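Local structure of serine-pyruvate aminotransferase (AgxT) (Sulfolobus solfataricus, 3ZRP) at residues G89-W92 / E93-K97; D112-K115 / P116-E120; E172-A175 / E176-V180; Y220-L223 / R224-L227. The protein probably transfers amino groups from serine or alanine to 2-oxo acids such as pyruvate and glyoxylate, using pyridoxal 5'-phosphate as cofactor. All coordinates share one frame; numbering follows the deposited sequence.

In the fold
The four contacts are local, spread along one class-V aminotransferase chain and placed round its seven-stranded mixed sheet. Interaction 1 lies on helix 87-96 and comes nearest the cofactor: the side chain of Arg91 is about 4 Å from bound pyridoxal 5'-phosphate. Interaction 4, at the start of helix 223-234, also nears a cofactor, with the Tyr220 side chain about 5 Å from it, and both contacts touch the second subunit. Interactions 2 and 3 are more remote, their closest side chains about 13 and 12 Å from the cofactor. Centres of interactions 1 and 2 are about 19 Å apart, and those of interactions 2 and 4, the most distant pair, about 32 Å.

Interaction 1 (G89-W92 / E93-K97); sequences GDRW and EQIFK
Trp92 overlaps Phe96 one turn further along helix 87-96, the helix of the beta-alpha-beta unit between strands 79-83 and 102-106. The six-membered ring of Trp92 lies nearly parallel to the Phe96 ring, their planes 12° apart. The rings are slid well past each other, centroids 5.8 Å apart, and barely overlap; Trp92 CE3 comes 3.7 Å from Phe96 CE2. In both residues CG lies anti to the carbonyl carbon (chi1 -76° and -65°); the four-residue spacing puts the rings on one side of the helix, and the matching torsions point them the same way. They are buried against Val161 and Val103 of the central sheet.

On another side Arg91 CG touches Ile95 CD1 at 3.9 Å. The guanidinium beyond reaches Thr64, a cofactor-binding residue, and Phe241 O of the second subunit, consistent with a place at the edge of the active site. Asp90 and Glu93 carry like charges, and Arg107 forms salt bridges with both, which probably eases their proximity; Asp90 OD1 also bonds to Ser84 OG.

Successive i to i+4 bonds hold the backbone, among them Ile95 N to Arg91 O and Phe96 N to Trp92 O, both 2.9 Å.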
loop_
_atom_site.group_PDB
_atom_site.type_symbol
_atom_site.label_atom_id
_atom_site.label_comp_id
_atom_site.label_asym_id
_atom_site.label_seq_id
_atom_site.Cartn_x
_atom_site.Cartn_y
_atom_site.Cartn_z
ATOM N N GLY A 89 2.358 20.365 4.717
ATOM C CA GLY A 89 1.927 21.345 3.707
ATOM C C GLY A 89 2.897 21.367 2.531
ATOM O O GLY A 89 2.504 21.338 1.362
ATOM N N ASP A 90 4.195 21.383 2.838
ATOM C CA ASP A 90 5.201 21.403 1.799
ATOM C C ASP A 90 5.156 20.147 0.926
ATOM O O ASP A 90 5.548 20.190 -0.240
ATOM C CB ASP A 90 6.594 21.581 2.417
ATOM C CG ASP A 90 6.803 22.997 2.990
ATOM O OD1 ASP A 90 6.003 23.928 2.739
ATOM O OD2 ASP A 90 7.758 23.175 3.724
ATOM N N ARG A 91 4.701 19.033 1.491
ATOM C CA ARG A 91 4.583 17.801 0.706
ATOM C C ARG A 91 3.623 17.952 -0.487
ATOM O O ARG A 91 3.848 17.352 -1.536
ATOM C CB ARG A 91 4.245 16.583 1.595
ATOM C CG ARG A 91 3.982 15.271 0.856
ATOM C CD ARG A 91 4.122 14.069 1.800
ATOM N NE ARG A 91 5.540 13.983 2.184
ATOM C CZ ARG A 91 6.141 12.925 2.711
ATOM N NH1 ARG A 91 5.478 11.794 2.927
ATOM N NH2 ARG A 91 7.435 12.991 2.989
ATOM N N TRP A 92 2.548 18.725 -0.341
ATOM C CA TRP A 92 1.707 19.008 -1.488
ATOM C C TRP A 92 2.550 19.575 -2.658
ATOM O O TRP A 92 2.417 19.128 -3.802
ATOM C CB TRP A 92 0.624 20.041 -1.143
ATOM C CG TRP A 92 -0.561 19.594 -0.342
ATOM C CD1 TRP A 92 -0.926 20.074 0.880
ATOM C CD2 TRP A 92 -1.570 18.644 -0.721
ATOM N NE1 TRP A 92 -2.087 19.471 1.297
ATOM C CE2 TRP A 92 -2.495 18.579 0.335
ATOM C CE3 TRP A 92 -1.758 17.817 -1.842
ATOM C CZ2 TRP A 92 -3.629 17.755 0.294
ATOM C CZ3 TRP A 92 -2.875 16.977 -1.886
ATOM C CH2 TRP A 92 -3.795 16.946 -0.815
ATOM N N GLU A 93 3.405 20.553 -2.363
ATOM C CA GLU A 93 4.307 21.144 -3.367
ATOM C C GLU A 93 5.287 20.109 -3.967
ATOM O O GLU A 93 5.489 20.083 -5.192
ATOM C CB GLU A 93 5.091 22.343 -2.780
ATOM C CG GLU A 93 5.927 23.073 -3.811
ATOM C CD GLU A 93 6.759 24.207 -3.269
ATOM O OE1 GLU A 93 7.269 24.122 -2.127
ATOM O OE2 GLU A 93 6.915 25.195 -4.019
ATOM N N GLN A 94 5.870 19.268 -3.113
ATOM C CA GLN A 94 6.795 18.204 -3.581
ATOM C C GLN A 94 6.101 17.225 -4.544
ATOM O O GLN A 94 6.678 16.871 -5.595
ATOM C CB GLN A 94 7.473 17.479 -2.409
ATOM C CG GLN A 94 8.397 18.412 -1.601
ATOM C CD GLN A 94 9.471 19.024 -2.471
ATOM O OE1 GLN A 94 9.491 20.246 -2.717
ATOM N NE2 GLN A 94 10.353 18.170 -2.996
ATOM N N ILE A 95 4.872 16.828 -4.203
ATOM C CA ILE A 95 4.039 15.988 -5.076
ATOM C C ILE A 95 3.743 16.703 -6.409
ATOM O O ILE A 95 4.029 16.152 -7.493
ATOM C CB ILE A 95 2.706 15.581 -4.389
ATOM C CG1 ILE A 95 2.955 14.669 -3.176
ATOM C CG2 ILE A 95 1.730 14.920 -5.389
ATOM C CD1 ILE A 95 1.702 14.486 -2.267
ATOM N N PHE A 96 3.224 17.928 -6.327
ATOM C CA PHE A 96 2.786 18.631 -7.530
ATOM C C PHE A 96 3.925 19.054 -8.459
ATOM O O PHE A 96 3.666 19.291 -9.626
ATOM C CB PHE A 96 1.868 19.835 -7.223
ATOM C CG PHE A 96 0.529 19.469 -6.608
ATOM C CD1 PHE A 96 -0.250 18.429 -7.124
ATOM C CD2 PHE A 96 0.049 20.184 -5.506
ATOM C CE1 PHE A 96 -1.495 18.109 -6.569
ATOM C CE2 PHE A 96 -1.209 19.867 -4.927
ATOM C CZ PHE A 96 -1.963 18.829 -5.453
ATOM N N LYS A 97 5.170 19.114 -7.949
ATOM C CA LYS A 97 6.358 19.351 -8.769
ATOM C C LYS A 97 6.551 18.257 -9.814
ATOM O O LYS A 97 7.188 18.480 -10.839
ATOM C CB LYS A 97 7.616 19.399 -7.902
ATOM C CG LYS A 97 8.051 20.786 -7.409
ATOM C CD LYS A 97 9.430 20.659 -6.703
ATOM C CE LYS A 97 9.727 21.794 -5.722
ATOM N NZ LYS A 97 9.828 23.121 -6.396
#

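Interaction 2 (D112-K115 / P116-E120); sequences DYVK and PGEVE
Glu118 folds back over Lys115, the N-cap residue of helix 116-125, and in the conformers described here, one of two for each side chain, its OE1 accepts the backbone N-H of Lys115 at 2.9 Å. A glutamate at the third helical residue taking the N-cap N-H is one half of a capping box, the half that a lysine N-cap allows. The N-H approaches from above the carboxylate plane, 49° out of it. With CG anti to the carbonyl carbon (chi1 -54°) and an extended chain beyond it, the glutamate lies alongside the lysine. The carbonyl of Lys115 serves the first helical turn: Val119 N donates to Lys115 O at 3.3 Å, while the bond from Glu118 N is weak.

The ammonium of Lys115 turns back along the loop. Bends at chi2 and chi4 bring NZ to Tyr113 O, at 2.9 Å, and into a salt bridge with Asp112 OD1, also 2.9 Å. That carboxylate oxygen takes a second donor, Tyr113 N, on its anti lone pair. Lysine CE passes over the rim of one face of the Tyr113 ring, whose hydroxyl bonds to Glu295.

Val114 CG1 meets Val119 CG2. These valines pack on Val83 of strand 79-83, and Val119 also touches Ile153 of helix 146-153, while Pro116 leans on Asp148 and Lys152 of that helix.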
loop_
_atom_site.group_PDB
_atom_site.type_symbol
_atom_site.label_atom_id
_atom_site.label_comp_id
_atom_site.label_asym_id
_atom_site.label_seq_id
_atom_site.Cartn_x
_atom_site.Cartn_y
_atom_site.Cartn_z
ATOM N N ASP A 112 3.652 29.120 13.174
ATOM C CA ASP A 112 2.403 29.880 13.081
ATOM C C ASP A 112 1.516 29.238 12.013
ATOM O O ASP A 112 1.789 28.123 11.560
ATOM C CB ASP A 112 2.715 31.344 12.693
ATOM C CG ASP A 112 1.709 32.342 13.262
ATOM O OD1 ASP A 112 0.479 32.203 13.070
ATOM O OD2 ASP A 112 2.161 33.286 13.926
ATOM N N TYR A 113 0.448 29.927 11.624
ATOM C CA TYR A 113 -0.489 29.422 10.631
ATOM C C TYR A 113 -0.991 30.548 9.723
ATOM O O TYR A 113 -1.018 31.706 10.132
ATOM C CB TYR A 113 -1.662 28.695 11.287
ATOM C CG TYR A 113 -2.653 29.566 12.043
ATOM C CD1 TYR A 113 -2.420 29.953 13.382
ATOM C CD2 TYR A 113 -3.831 29.979 11.439
ATOM C CE1 TYR A 113 -3.341 30.761 14.070
ATOM C CE2 TYR A 113 -4.764 30.767 12.121
ATOM C CZ TYR A 113 -4.509 31.158 13.431
ATOM O OH TYR A 113 -5.448 31.939 14.077
ATOM N N VAL A 114 -1.359 30.199 8.490
ATOM C CA VAL A 114 -1.829 31.177 7.501
ATOM C C VAL A 114 -3.263 31.542 7.831
ATOM O O VAL A 114 -4.119 30.682 7.887
ATOM C CB VAL A 114 -1.750 30.607 6.058
ATOM C CG1 VAL A 114 -2.191 31.671 5.044
ATOM C CG2 VAL A 114 -0.325 30.156 5.771
ATOM N N LYS A 115 -3.521 32.842 8.032
ATOM C CA LYS A 115 -4.841 33.309 8.447
ATOM C C LYS A 115 -5.854 33.205 7.320
ATOM O O LYS A 115 -5.480 33.334 6.158
ATOM C CB LYS A 115 -4.741 34.758 8.957
ATOM C CG LYS A 115 -3.667 34.958 10.025
ATOM C CD LYS A 115 -3.998 34.113 11.284
ATOM C CE LYS A 115 -2.913 34.246 12.357
ATOM N NZ LYS A 115 -1.546 33.916 11.870
ATOM N N PRO A 116 -7.146 32.971 7.655
ATOM C CA PRO A 116 -8.163 32.911 6.620
ATOM C C PRO A 116 -8.146 34.137 5.695
ATOM O O PRO A 116 -8.323 33.986 4.481
ATOM C CB PRO A 116 -9.469 32.854 7.420
ATOM C CG PRO A 116 -9.086 32.149 8.682
ATOM C CD PRO A 116 -7.707 32.625 8.983
ATOM N N GLY A 117 -7.903 35.322 6.259
ATOM C CA GLY A 117 -7.843 36.570 5.469
ATOM C C GLY A 117 -6.724 36.606 4.449
ATOM O O GLY A 117 -6.881 37.182 3.368
ATOM N N GLU A 118 -5.598 35.988 4.786
ATOM C CA GLU A 118 -4.449 35.937 3.889
ATOM C C GLU A 118 -4.705 34.990 2.703
ATOM O O GLU A 118 -4.246 35.257 1.579
ATOM C CB GLU A 118 -3.177 35.568 4.660
ATOM C CG GLU A 118 -2.935 36.497 5.857
ATOM C CD GLU A 118 -1.884 36.002 6.840
ATOM O OE1 GLU A 118 -1.662 34.777 6.966
ATOM O OE2 GLU A 118 -1.282 36.865 7.507
ATOM N N VAL A 119 -5.438 33.895 2.950
ATOM C CA VAL A 119 -5.847 32.985 1.860
ATOM C C VAL A 119 -6.894 33.668 0.980
ATOM O O VAL A 119 -6.843 33.580 -0.269
ATOM C CB VAL A 119 -6.376 31.585 2.340
ATOM C CG1 VAL A 119 -6.546 30.629 1.132
ATOM C CG2 VAL A 119 -5.442 30.950 3.395
ATOM N N GLU A 120 -7.855 34.334 1.629
ATOM C CA GLU A 120 -8.896 35.083 0.923
ATOM C C GLU A 120 -8.313 36.112 -0.050
ATOM O O GLU A 120 -8.741 36.185 -1.193
ATOM C CB GLU A 120 -9.817 35.790 1.926
ATOM C CG GLU A 120 -10.976 36.543 1.284
ATOM C CD GLU A 120 -11.745 37.394 2.283
ATOM O OE1 GLU A 120 -11.142 37.865 3.268
ATOM O OE2 GLU A 120 -12.945 37.626 2.055
#

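Interaction 3 (E172-A175 / E176-V180); sequences EVKA and EEWNV
Trp178 lays its indole under the backbone and side-chain base of Lys174, within the loop between strand 157-163 and strand 182-186 of the central sheet; a type I beta turn runs from Glu176 to Asn179. The apolar part is a CH-pi contact: Lys174 CB stands 3.6 Å from the centroid of the five-membered ring of Trp178, only 16° off its normal. Val173 C lies over the rim of that same face, and Glu172 O meets the ring edge near its plane, 3.3 Å from Trp178 CH2. A chi1 of -55°, with CG beside the backbone N, swings the indole back along residues 172-174. A serine in place of Trp178 would probably open a gap beneath Lys174 and leave the packing on Tyr183, Val146 and Lys147 without its ring.

Of the charged groups, Lys174 and Glu172 pair: Lys174 NZ bridges at 2.9 Å to Glu172 OE2, which accepts on its anti lone pair. The Lys174 chain, bent at chi2, chi3 and chi4, runs beside Glu177 without joining their charged atoms. Glu176 turns elsewhere, to Ser51.

Among the backbone bonds, Asn179 N to Glu176 O closes the beta turn. Trp178 N is tied back to Lys174 O, and Val180 N reaches Ala175 O at 2.9 Å in an almost straight bond, 179° at the hydrogen.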
loop_
_atom_site.group_PDB
_atom_site.type_symbol
_atom_site.label_atom_id
_atom_site.label_comp_id
_atom_site.label_asym_id
_atom_site.label_seq_id
_atom_site.Cartn_x
_atom_site.Cartn_y
_atom_site.Cartn_z
ATOM N N GLU A 172 -12.811 18.004 15.237
ATOM C CA GLU A 172 -14.056 18.155 14.482
ATOM C C GLU A 172 -13.761 18.225 12.978
ATOM O O GLU A 172 -12.900 19.004 12.539
ATOM C CB GLU A 172 -14.834 19.404 14.903
ATOM C CG GLU A 172 -16.216 19.445 14.260
ATOM C CD GLU A 172 -16.962 20.773 14.433
ATOM O OE1 GLU A 172 -16.357 21.791 14.842
ATOM O OE2 GLU A 172 -18.174 20.792 14.131
ATOM N N VAL A 173 -14.447 17.392 12.208
ATOM C CA VAL A 173 -14.363 17.438 10.748
ATOM C C VAL A 173 -15.794 17.389 10.216
ATOM O O VAL A 173 -16.557 16.479 10.573
ATOM C CB VAL A 173 -13.532 16.252 10.160
ATOM C CG1 VAL A 173 -13.666 16.198 8.622
ATOM C CG2 VAL A 173 -12.036 16.356 10.634
ATOM N N LYS A 174 -16.143 18.364 9.373
ATOM C CA LYS A 174 -17.481 18.452 8.792
ATOM C C LYS A 174 -17.364 18.642 7.291
ATOM O O LYS A 174 -17.583 19.745 6.778
ATOM C CB LYS A 174 -18.251 19.640 9.409
ATOM C CG LYS A 174 -18.589 19.498 10.896
ATOM C CD LYS A 174 -19.892 18.723 11.088
ATOM C CE LYS A 174 -19.819 17.791 12.295
ATOM N NZ LYS A 174 -19.843 18.538 13.589
ATOM N N ALA A 175 -17.032 17.570 6.579
ATOM C CA ALA A 175 -16.673 17.684 5.165
ATOM C C ALA A 175 -17.807 18.247 4.307
ATOM O O ALA A 175 -17.567 19.130 3.492
ATOM C CB ALA A 175 -16.150 16.332 4.602
ATOM N N GLU A 176 -19.031 17.766 4.505
ATOM C CA GLU A 176 -20.177 18.242 3.706
ATOM C C GLU A 176 -20.605 19.672 4.087
ATOM O O GLU A 176 -20.783 20.540 3.215
ATOM C CB GLU A 176 -21.359 17.277 3.799
ATOM C CG GLU A 176 -22.657 17.844 3.221
ATOM C CD GLU A 176 -23.678 16.790 2.826
ATOM O OE1 GLU A 176 -23.567 15.609 3.225
ATOM O OE2 GLU A 176 -24.623 17.160 2.107
ATOM N N GLU A 177 -20.764 19.908 5.383
ATOM C CA GLU A 177 -21.198 21.212 5.877
ATOM C C GLU A 177 -20.222 22.327 5.502
ATOM O O GLU A 177 -20.649 23.416 5.125
ATOM C CB GLU A 177 -21.418 21.175 7.383
ATOM C CG GLU A 177 -22.225 22.355 7.914
ATOM C CD GLU A 177 -22.152 22.470 9.419
ATOM O OE1 GLU A 177 -22.568 21.515 10.114
ATOM O OE2 GLU A 177 -21.672 23.519 9.903
ATOM N N TRP A 178 -18.925 22.047 5.576
ATOM C CA TRP A 178 -17.911 23.023 5.180
ATOM C C TRP A 178 -17.691 23.071 3.668
ATOM O O TRP A 178 -16.985 23.957 3.186
ATOM C CB TRP A 178 -16.578 22.783 5.881
ATOM C CG TRP A 178 -16.629 22.734 7.378
ATOM C CD1 TRP A 178 -17.594 23.281 8.201
ATOM C CD2 TRP A 178 -15.638 22.169 8.243
ATOM N NE1 TRP A 178 -17.287 23.035 9.517
ATOM C CE2 TRP A 178 -16.093 22.350 9.578
ATOM C CE3 TRP A 178 -14.425 21.490 8.022
ATOM C CZ2 TRP A 178 -15.367 21.916 10.690
ATOM C CZ3 TRP A 178 -13.706 21.036 9.139
ATOM C CH2 TRP A 178 -14.177 21.258 10.460
ATOM N N ASN A 179 -18.330 22.152 2.938
ATOM C CA ASN A 179 -18.241 22.067 1.469
ATOM C C ASN A 179 -16.786 21.823 1.005
ATOM O O ASN A 179 -16.232 22.606 0.258
ATOM C CB ASN A 179 -18.870 23.315 0.813
ATOM C CG ASN A 179 -19.369 23.073 -0.625
ATOM O OD1 ASN A 179 -19.152 22.014 -1.235
ATOM N ND2 ASN A 179 -20.046 24.086 -1.173
ATOM N N VAL A 180 -16.181 20.741 1.492
ATOM C CA VAL A 180 -14.826 20.319 1.073
ATOM C C VAL A 180 -15.010 19.361 -0.089
ATOM O O VAL A 180 -15.962 18.566 -0.107
ATOM C CB VAL A 180 -14.054 19.630 2.228
ATOM C CG1 VAL A 180 -12.633 19.101 1.756
ATOM C CG2 VAL A 180 -13.900 20.587 3.393
#

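Interaction 4 (Y220-L223 / R224-L227); sequences YLDL and RNWL
The Tyr220 ring receives the edge of Trp226 on one face, in a T-shaped stack at the N-terminal end of helix 223-234. The planes stand at 87° and the centroid of the indole's six-membered ring is 5.7 Å from that of the tyrosine; Trp226 CZ2 does the touching, 4.1 Å from Tyr220 CE1 and placed toward the rim. Another point on the indole edge is polar: NE1, in the ring plane, donates to Tyr220 O at 2.8 Å, so the tryptophan grips both the ring and the carbonyl of one residue. Phe241 of the same chain makes a further edge-to-face contact with the indole.

The guanidinium of Arg224 is also met at its edge, by Asp222 OD1, which lies in its plane; carboxylate and guanidinium planes are 60° apart. This salt bridge, with Arg224 NH1 at 3.0 Å from Asp222 OD1, accompanies the N-cap bond of the helix, in which Arg224 N donates to the same oxygen. The two donors reach OD1 from opposite faces of the carboxylate. CG of Asp222 lies anti to its N (chi1 -180°), which brings the carboxylate to the helix start. Arg224 has further partners in Ser72 O and Gln213 O.

With an alanine in place of Asp222, Arg224 N would probably lose its cap and the guanidinium its carboxylate mate. Tyr220 N bonds to Glu68 of the second subunit, placing the stack at the dimer interface. The first helical turn closes at Leu223 O, which accepts Leu227 N at 3.0 Å and Trp226 N at 3.1 Å.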
loop_
_atom_site.group_PDB
_atom_site.type_symbol
_atom_site.label_atom_id
_atom_site.label_comp_id
_atom_site.label_asym_id
_atom_site.label_seq_id
_atom_site.Cartn_x
_atom_site.Cartn_y
_atom_site.Cartn_z
ATOM N N TYR A 220 -1.832 3.593 -11.011
ATOM C CA TYR A 220 -2.174 3.131 -9.662
ATOM C C TYR A 220 -2.950 4.136 -8.806
ATOM O O TYR A 220 -3.807 3.725 -8.005
ATOM C CB TYR A 220 -0.910 2.743 -8.887
ATOM C CG TYR A 220 -1.137 1.699 -7.817
ATOM C CD1 TYR A 220 -1.504 0.403 -8.145
ATOM C CD2 TYR A 220 -0.916 2.012 -6.467
ATOM C CE1 TYR A 220 -1.685 -0.581 -7.133
ATOM C CE2 TYR A 220 -1.082 1.049 -5.465
ATOM C CZ TYR A 220 -1.466 -0.233 -5.813
ATOM O OH TYR A 220 -1.619 -1.152 -4.809
ATOM N N LEU A 221 -2.658 5.419 -8.974
ATOM C CA LEU A 221 -3.255 6.463 -8.129
ATOM C C LEU A 221 -4.330 7.268 -8.820
ATOM O O LEU A 221 -4.745 8.310 -8.303
ATOM C CB LEU A 221 -2.204 7.413 -7.532
ATOM C CG LEU A 221 -1.121 6.711 -6.695
ATOM C CD1 LEU A 221 -0.097 7.717 -6.149
ATOM C CD2 LEU A 221 -1.699 5.885 -5.568
ATOM N N ASP A 222 -4.774 6.812 -9.986
ATOM C CA ASP A 222 -5.958 7.435 -10.591
ATOM C C ASP A 222 -7.178 6.882 -9.860
ATOM O O ASP A 222 -7.427 5.667 -9.887
ATOM C CB ASP A 222 -6.005 7.157 -12.096
ATOM C CG ASP A 222 -7.221 7.785 -12.792
ATOM O OD1 ASP A 222 -8.097 8.385 -12.123
ATOM O OD2 ASP A 222 -7.294 7.644 -14.029
ATOM N N LEU A 223 -7.889 7.771 -9.156
ATOM C CA LEU A 223 -9.074 7.425 -8.400
ATOM C C LEU A 223 -10.179 6.788 -9.270
ATOM O O LEU A 223 -10.969 5.986 -8.756
ATOM C CB LEU A 223 -9.612 8.640 -7.628
ATOM C CG LEU A 223 -8.698 9.187 -6.512
ATOM C CD1 LEU A 223 -9.264 10.503 -5.945
ATOM C CD2 LEU A 223 -8.470 8.108 -5.404
ATOM N N ARG A 224 -10.175 7.086 -10.575
ATOM C CA ARG A 224 -11.062 6.388 -11.527
ATOM C C ARG A 224 -10.903 4.870 -11.517
ATOM O O ARG A 224 -11.866 4.145 -11.723
ATOM C CB ARG A 224 -10.908 6.927 -12.955
ATOM C CG ARG A 224 -11.284 8.379 -13.110
ATOM C CD ARG A 224 -10.813 8.958 -14.446
ATOM N NE ARG A 224 -11.082 10.394 -14.484
ATOM C CZ ARG A 224 -10.407 11.305 -13.799
ATOM N NH1 ARG A 224 -9.371 10.948 -13.022
ATOM N NH2 ARG A 224 -10.744 12.578 -13.899
ATOM N N ASN A 225 -9.680 4.375 -11.306
ATOM C CA ASN A 225 -9.451 2.952 -11.297
ATOM C C ASN A 225 -9.953 2.255 -10.033
ATOM O O ASN A 225 -10.272 1.068 -10.072
ATOM C CB ASN A 225 -7.954 2.655 -11.554
ATOM C CG ASN A 225 -7.553 2.989 -12.958
ATOM O OD1 ASN A 225 -8.335 2.806 -13.884
ATOM N ND2 ASN A 225 -6.338 3.492 -13.141
ATOM N N TRP A 226 -10.039 2.983 -8.921
ATOM C CA TRP A 226 -10.480 2.387 -7.657
ATOM C C TRP A 226 -11.992 2.526 -7.464
ATOM O O TRP A 226 -12.583 1.751 -6.719
ATOM C CB TRP A 226 -9.785 3.020 -6.460
ATOM C CG TRP A 226 -8.355 2.646 -6.455
ATOM C CD1 TRP A 226 -7.319 3.428 -6.903
ATOM C CD2 TRP A 226 -7.780 1.370 -6.112
ATOM N NE1 TRP A 226 -6.146 2.725 -6.809
ATOM C CE2 TRP A 226 -6.393 1.474 -6.315
ATOM C CE3 TRP A 226 -8.300 0.169 -5.614
ATOM C CZ2 TRP A 226 -5.492 0.407 -6.051
ATOM C CZ3 TRP A 226 -7.433 -0.890 -5.350
ATOM C CH2 TRP A 226 -6.023 -0.760 -5.565
ATOM N N LEU A 227 -12.583 3.508 -8.133
ATOM C CA LEU A 227 -14.027 3.803 -7.987
ATOM C C LEU A 227 -14.959 2.590 -8.201
ATOM O O LEU A 227 -15.875 2.391 -7.396
ATOM C CB LEU A 227 -14.459 4.962 -8.892
ATOM C CG LEU A 227 -14.973 6.284 -8.344
ATOM C CD1 LEU A 227 -15.506 7.149 -9.503
ATOM C CD2 LEU A 227 -16.060 6.062 -7.307
#